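Sec-alkyl sulfatase (PDB 2YHE) hydrolyses (R)-secondary-alkyl sulfates enantioselectively with strict inversion of configuration, releasing (S)-secondary alcohols and sulfate. Local coordinates at the zinc ion site. Sequence-based numbering; all coordinates share one arbitrary frame.

The zinc ion site. Residues 132-133, 148, 178-179, 181, 183-184, 249, 291, 310, 317, 354-355. With ZN (zinc ion), chain B; ZN (zinc ion), chain C.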
ATOM      1  N   PRO A 132     -22.062  13.618  -6.873  1.00 31.88           N
ATOM      2  CA  PRO A 132     -20.913  13.813  -5.969  1.00 31.78           C
ATOM      3  C   PRO A 132     -19.816  14.728  -6.577  1.00 35.76           C
ATOM      4  O   PRO A 132     -19.257  15.587  -5.882  1.00 36.86           O
ATOM      5  CB  PRO A 132     -20.372  12.400  -5.767  1.00 32.89           C
ATOM      6  CG  PRO A 132     -21.530  11.531  -5.974  1.00 37.61           C
ATOM      7  CD  PRO A 132     -22.367  12.181  -7.023  1.00 33.30           C
ATOM      8  N   ALA A 133     -19.544  14.576  -7.884  1.00 28.51           N
ATOM      9  CA  ALA A 133     -18.537  15.353  -8.606  1.00 26.86           C
ATOM     10  C   ALA A 133     -19.139  16.526  -9.424  1.00 31.00           C
ATOM     11  O   ALA A 133     -20.353  16.662  -9.515  1.00 30.94           O
ATOM     12  CB  ALA A 133     -17.745  14.426  -9.518  1.00 26.75           C
ATOM     13  N   ASP A 148     -14.683  15.690 -17.390  1.00 31.34           N
ATOM     14  CA  ASP A 148     -15.426  14.704 -16.599  1.00 30.81           C
ATOM     15  C   ASP A 148     -16.903  14.596 -16.950  1.00 33.96           C
ATOM     16  O   ASP A 148     -17.487  15.527 -17.510  1.00 30.80           O
ATOM     17  CB  ASP A 148     -15.102  14.733 -15.100  1.00 31.71           C
ATOM     18  CG  ASP A 148     -13.624  14.546 -14.770  1.00 32.44           C
ATOM     19  OD1 ASP A 148     -12.943  13.801 -15.494  1.00 30.25           O
ATOM     20  OD2 ASP A 148     -13.175  15.087 -13.745  1.00 36.12           O
ATOM     21  N   SER A 178     -10.309  13.305 -15.952  1.00 30.50           N
ATOM     22  CA  SER A 178      -9.207  13.857 -15.140  1.00 29.39           C
ATOM     23  C   SER A 178      -8.464  12.776 -14.331  1.00 30.77           C
ATOM     24  O   SER A 178      -7.255  12.879 -14.116  1.00 28.06           O
ATOM     25  CB  SER A 178      -9.681  15.009 -14.261  1.00 31.66           C
ATOM     26  OG  SER A 178     -10.507  14.577 -13.196  1.00 37.88           O
ATOM     27  N   HIS A 179      -9.191  11.715 -13.947  1.00 28.32           N
ATOM     28  CA  HIS A 179      -8.667  10.571 -13.201  1.00 27.75           C
ATOM     29  C   HIS A 179      -9.569   9.339 -13.219  1.00 34.16           C
ATOM     30  O   HIS A 179     -10.730   9.421 -13.651  1.00 35.35           O
ATOM     31  CB  HIS A 179      -8.286  10.951 -11.763  1.00 27.40           C
ATOM     32  CG  HIS A 179      -9.411  11.478 -10.926  1.00 28.44           C
ATOM     33  ND1 HIS A 179     -10.005  12.707 -11.190  1.00 28.17           N
ATOM     34  CD2 HIS A 179      -9.927  10.975  -9.783  1.00 27.40           C
ATOM     35  CE1 HIS A 179     -10.865  12.888 -10.212  1.00 26.36           C
ATOM     36  NE2 HIS A 179     -10.853  11.868  -9.345  1.00 26.54           N
ATOM     37  N   HIS A 181     -11.425   7.709 -11.251  1.00 29.58           N
ATOM     38  CA  HIS A 181     -12.484   7.643 -10.236  1.00 30.65           C
ATOM     39  C   HIS A 181     -13.873   7.640 -10.857  1.00 37.98           C
ATOM     40  O   HIS A 181     -14.143   8.437 -11.761  1.00 38.98           O
ATOM     41  CB  HIS A 181     -12.307   8.726  -9.164  1.00 31.37           C
ATOM     42  CG  HIS A 181     -11.222   8.407  -8.163  1.00 34.78           C
ATOM     43  ND1 HIS A 181     -10.825   9.332  -7.205  1.00 36.45           N
ATOM     44  CD2 HIS A 181     -10.489   7.277  -8.005  1.00 35.68           C
ATOM     45  CE1 HIS A 181      -9.885   8.730  -6.499  1.00 35.51           C
ATOM     46  NE2 HIS A 181      -9.652   7.491  -6.944  1.00 35.67           N
ATOM     47  N   ASP A 183     -16.716   8.759 -10.067  1.00 29.27           N
ATOM     48  CA  ASP A 183     -17.434  10.034 -10.073  1.00 27.37           C
ATOM     49  C   ASP A 183     -17.026  10.990 -11.223  1.00 31.24           C
ATOM     50  O   ASP A 183     -17.554  12.097 -11.342  1.00 30.46           O
ATOM     51  CB  ASP A 183     -17.395  10.698  -8.686  1.00 28.42           C
ATOM     52  CG  ASP A 183     -16.027  10.845  -8.042  1.00 41.62           C
ATOM     53  OD1 ASP A 183     -15.211   9.893  -8.143  1.00 42.75           O
ATOM     54  OD2 ASP A 183     -15.774  11.902  -7.415  1.00 42.49           O
ATOM     55  N   HIS A 184     -16.108  10.534 -12.095  1.00 26.71           N
ATOM     56  CA  HIS A 184     -15.549  11.322 -13.182  1.00 24.28           C
ATOM     57  C   HIS A 184     -15.723  10.671 -14.536  1.00 29.59           C
ATOM     58  O   HIS A 184     -16.019  11.372 -15.509  1.00 29.47           O
ATOM     59  CB  HIS A 184     -14.082  11.686 -12.844  1.00 23.70           C
ATOM     60  CG  HIS A 184     -13.977  12.422 -11.546  1.00 25.14           C
ATOM     61  ND1 HIS A 184     -14.011  13.812 -11.498  1.00 26.30           N
ATOM     62  CD2 HIS A 184     -13.984  11.942 -10.281  1.00 24.97           C
ATOM     63  CE1 HIS A 184     -13.998  14.130 -10.209  1.00 24.48           C
ATOM     64  NE2 HIS A 184     -13.986  13.040  -9.437  1.00 24.50           N
ATOM     65  N   LEU A 249     -17.031  16.665   0.403  1.00 26.80           N
ATOM     66  CA  LEU A 249     -16.742  17.115  -0.965  1.00 26.83           C
ATOM     67  C   LEU A 249     -17.979  17.063  -1.830  1.00 31.95           C
ATOM     68  O   LEU A 249     -17.950  17.464  -2.992  1.00 31.63           O
ATOM     69  CB  LEU A 249     -15.611  16.283  -1.602  1.00 26.98           C
ATOM     70  CG  LEU A 249     -14.222  16.362  -0.944  1.00 32.29           C
ATOM     71  CD1 LEU A 249     -13.219  15.611  -1.770  1.00 33.62           C
ATOM     72  CD2 LEU A 249     -13.762  17.802  -0.698  1.00 30.27           C
ATOM     73  N   GLU A 291      -3.903  11.646  -5.819  1.00 26.74           N
ATOM     74  CA  GLU A 291      -5.321  11.427  -5.489  1.00 26.45           C
ATOM     75  C   GLU A 291      -5.918  10.118  -6.063  1.00 28.93           C
ATOM     76  O   GLU A 291      -6.825   9.529  -5.480  1.00 26.66           O
ATOM     77  CB  GLU A 291      -6.169  12.674  -5.849  1.00 27.53           C
ATOM     78  CG  GLU A 291      -7.554  12.666  -5.241  1.00 30.33           C
ATOM     79  CD  GLU A 291      -8.637  12.101  -6.140  1.00 44.12           C
ATOM     80  OE1 GLU A 291      -8.373  11.944  -7.353  1.00 28.59           O
ATOM     81  OE2 GLU A 291      -9.771  11.887  -5.653  1.00 41.67           O
ATOM     82  N   ASP A 310      -9.197  16.575  -8.502  1.00 28.69           N
ATOM     83  CA  ASP A 310      -9.503  16.330  -7.079  1.00 29.00           C
ATOM     84  C   ASP A 310      -8.210  16.413  -6.259  1.00 32.34           C
ATOM     85  O   ASP A 310      -8.157  15.956  -5.118  1.00 32.34           O
ATOM     86  CB  ASP A 310     -10.174  14.948  -6.859  1.00 30.42           C
ATOM     87  CG  ASP A 310     -11.521  14.712  -7.523  1.00 38.68           C
ATOM     88  OD1 ASP A 310     -11.951  15.572  -8.334  1.00 41.09           O
ATOM     89  OD2 ASP A 310     -12.128  13.650  -7.266  1.00 38.23           O
ATOM     90  N   HIS A 317      -8.063  15.805   1.773  1.00 25.25           N
ATOM     91  CA  HIS A 317      -8.547  14.623   1.057  1.00 22.85           C
ATOM     92  C   HIS A 317      -8.015  13.342   1.743  1.00 25.66           C
ATOM     93  O   HIS A 317      -7.289  13.418   2.742  1.00 24.94           O
ATOM     94  CB  HIS A 317      -8.149  14.704  -0.419  1.00 22.33           C
ATOM     95  CG  HIS A 317      -9.044  13.973  -1.384  1.00 24.56           C
ATOM     96  ND1 HIS A 317      -9.654  12.779  -1.054  1.00 25.07           N
ATOM     97  CD2 HIS A 317      -9.314  14.259  -2.679  1.00 25.06           C
ATOM     98  CE1 HIS A 317     -10.272  12.382  -2.150  1.00 24.46           C
ATOM     99  NE2 HIS A 317     -10.113  13.257  -3.144  1.00 24.80           N
ATOM    100  N   GLN A 354     -12.955  19.555  -9.607  1.00 36.49           N
ATOM    101  CA  GLN A 354     -13.978  18.590  -9.966  1.00 35.68           C
ATOM    102  C   GLN A 354     -14.890  18.170  -8.783  1.00 38.13           C
ATOM    103  O   GLN A 354     -15.734  17.283  -8.909  1.00 36.04           O
ATOM    104  CB  GLN A 354     -13.394  17.442 -10.803  1.00 36.87           C
ATOM    105  CG  GLN A 354     -12.804  17.911 -12.141  1.00 35.15           C
ATOM    106  CD  GLN A 354     -13.805  18.596 -13.048  1.00 53.51           C
ATOM    107  OE1 GLN A 354     -13.874  19.828 -13.132  1.00 53.98           O
ATOM    108  NE2 GLN A 354     -14.600  17.817 -13.747  1.00 47.81           N
ATOM    109  N   HIS A 355     -14.726  18.873  -7.647  1.00 34.48           N
ATOM    110  CA  HIS A 355     -15.544  18.843  -6.430  1.00 33.05           C
ATOM    111  C   HIS A 355     -15.488  20.249  -5.893  1.00 38.17           C
ATOM    112  O   HIS A 355     -14.436  20.890  -5.983  1.00 37.78           O
ATOM    113  CB  HIS A 355     -15.017  17.881  -5.357  1.00 32.43           C
ATOM    114  CG  HIS A 355     -15.214  16.444  -5.702  1.00 35.16           C
ATOM    115  ND1 HIS A 355     -16.438  15.810  -5.528  1.00 36.72           N
ATOM    116  CD2 HIS A 355     -14.334  15.561  -6.218  1.00 36.67           C
ATOM    117  CE1 HIS A 355     -16.254  14.567  -5.937  1.00 36.36           C
ATOM    118  NE2 HIS A 355     -15.000  14.365  -6.359  1.00 36.60           N
TER
HETATM  119 ZN    ZN B 700     -14.097  12.939  -7.479  1.00 39.00          ZN
HETATM  120 ZN    ZN C 701     -11.136  11.499  -7.198  1.00 38.26          ZN
HETATM  121  O   HOH W   1     -13.222  11.544  -5.823  1.00 42.92           O
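Two zinc ions 3.3 Å apart, held by the HxHxDH motif of the metallo-beta-lactamase superfamily together with Glu291, Asp310 and His355, show how a second shell of hydrogen bonds can set the rotation of metal-binding imidazoles. The ions share the carboxylate oxygen OD2 of Asp310, 2.1 Å from the chain B zinc, and a bridging water. His179 and His181 take the chain C zinc through different ring nitrogens: His179 reaches it tip first with NE2, whereas His181 turns its ND1 inward, 2.2 Å from the metal. Glu291, its chain bent at chi2 (-94°), adds OE2 at 2.1 Å from the same ion; its OE1 makes a longer contact that probably reflects a loosely modelled shell. Around the chain B zinc, the NE2 atoms of His184 and His355 and the OD2 of Asp183 bind alongside the shared Asp310 OD2. Asp183 has CG in the crowded position between backbone N and carbonyl carbon (chi1 51°), which brings its carboxylate back to the metal. CE1 of His179 lies over the centre of the His184 ring, whose other face meets the methyl of Ala133 toward its rim.

Asp148 organises the shell behind these rings. Its OD2 gathers several donors: Ser178 OG on the syn lone pair, and His184 ND1 (2.7 Å) and Gln354 NE2 from above the carboxylate plane. Its OD1 takes the backbone N of Ser178 almost straight (172° at H). Ser178 OG in turn receives ND1 of His179 at 2.8 Å, nearly in the ring plane, so one aspartate orients a histidine on each metal and may make both rings more electron-rich. His355 is held differently, its ND1 donating to the Pro132 carbonyl O at 2.8 Å in a bent bond that meets the oxygen from above the carbonyl plane. The paired zincs lie at the active centre of the alpha-beta metallo-beta-lactamase domain, among loops following strands 144-147, 172-176, 280-286, 305-307 and 350-352 and the short helix 182-185.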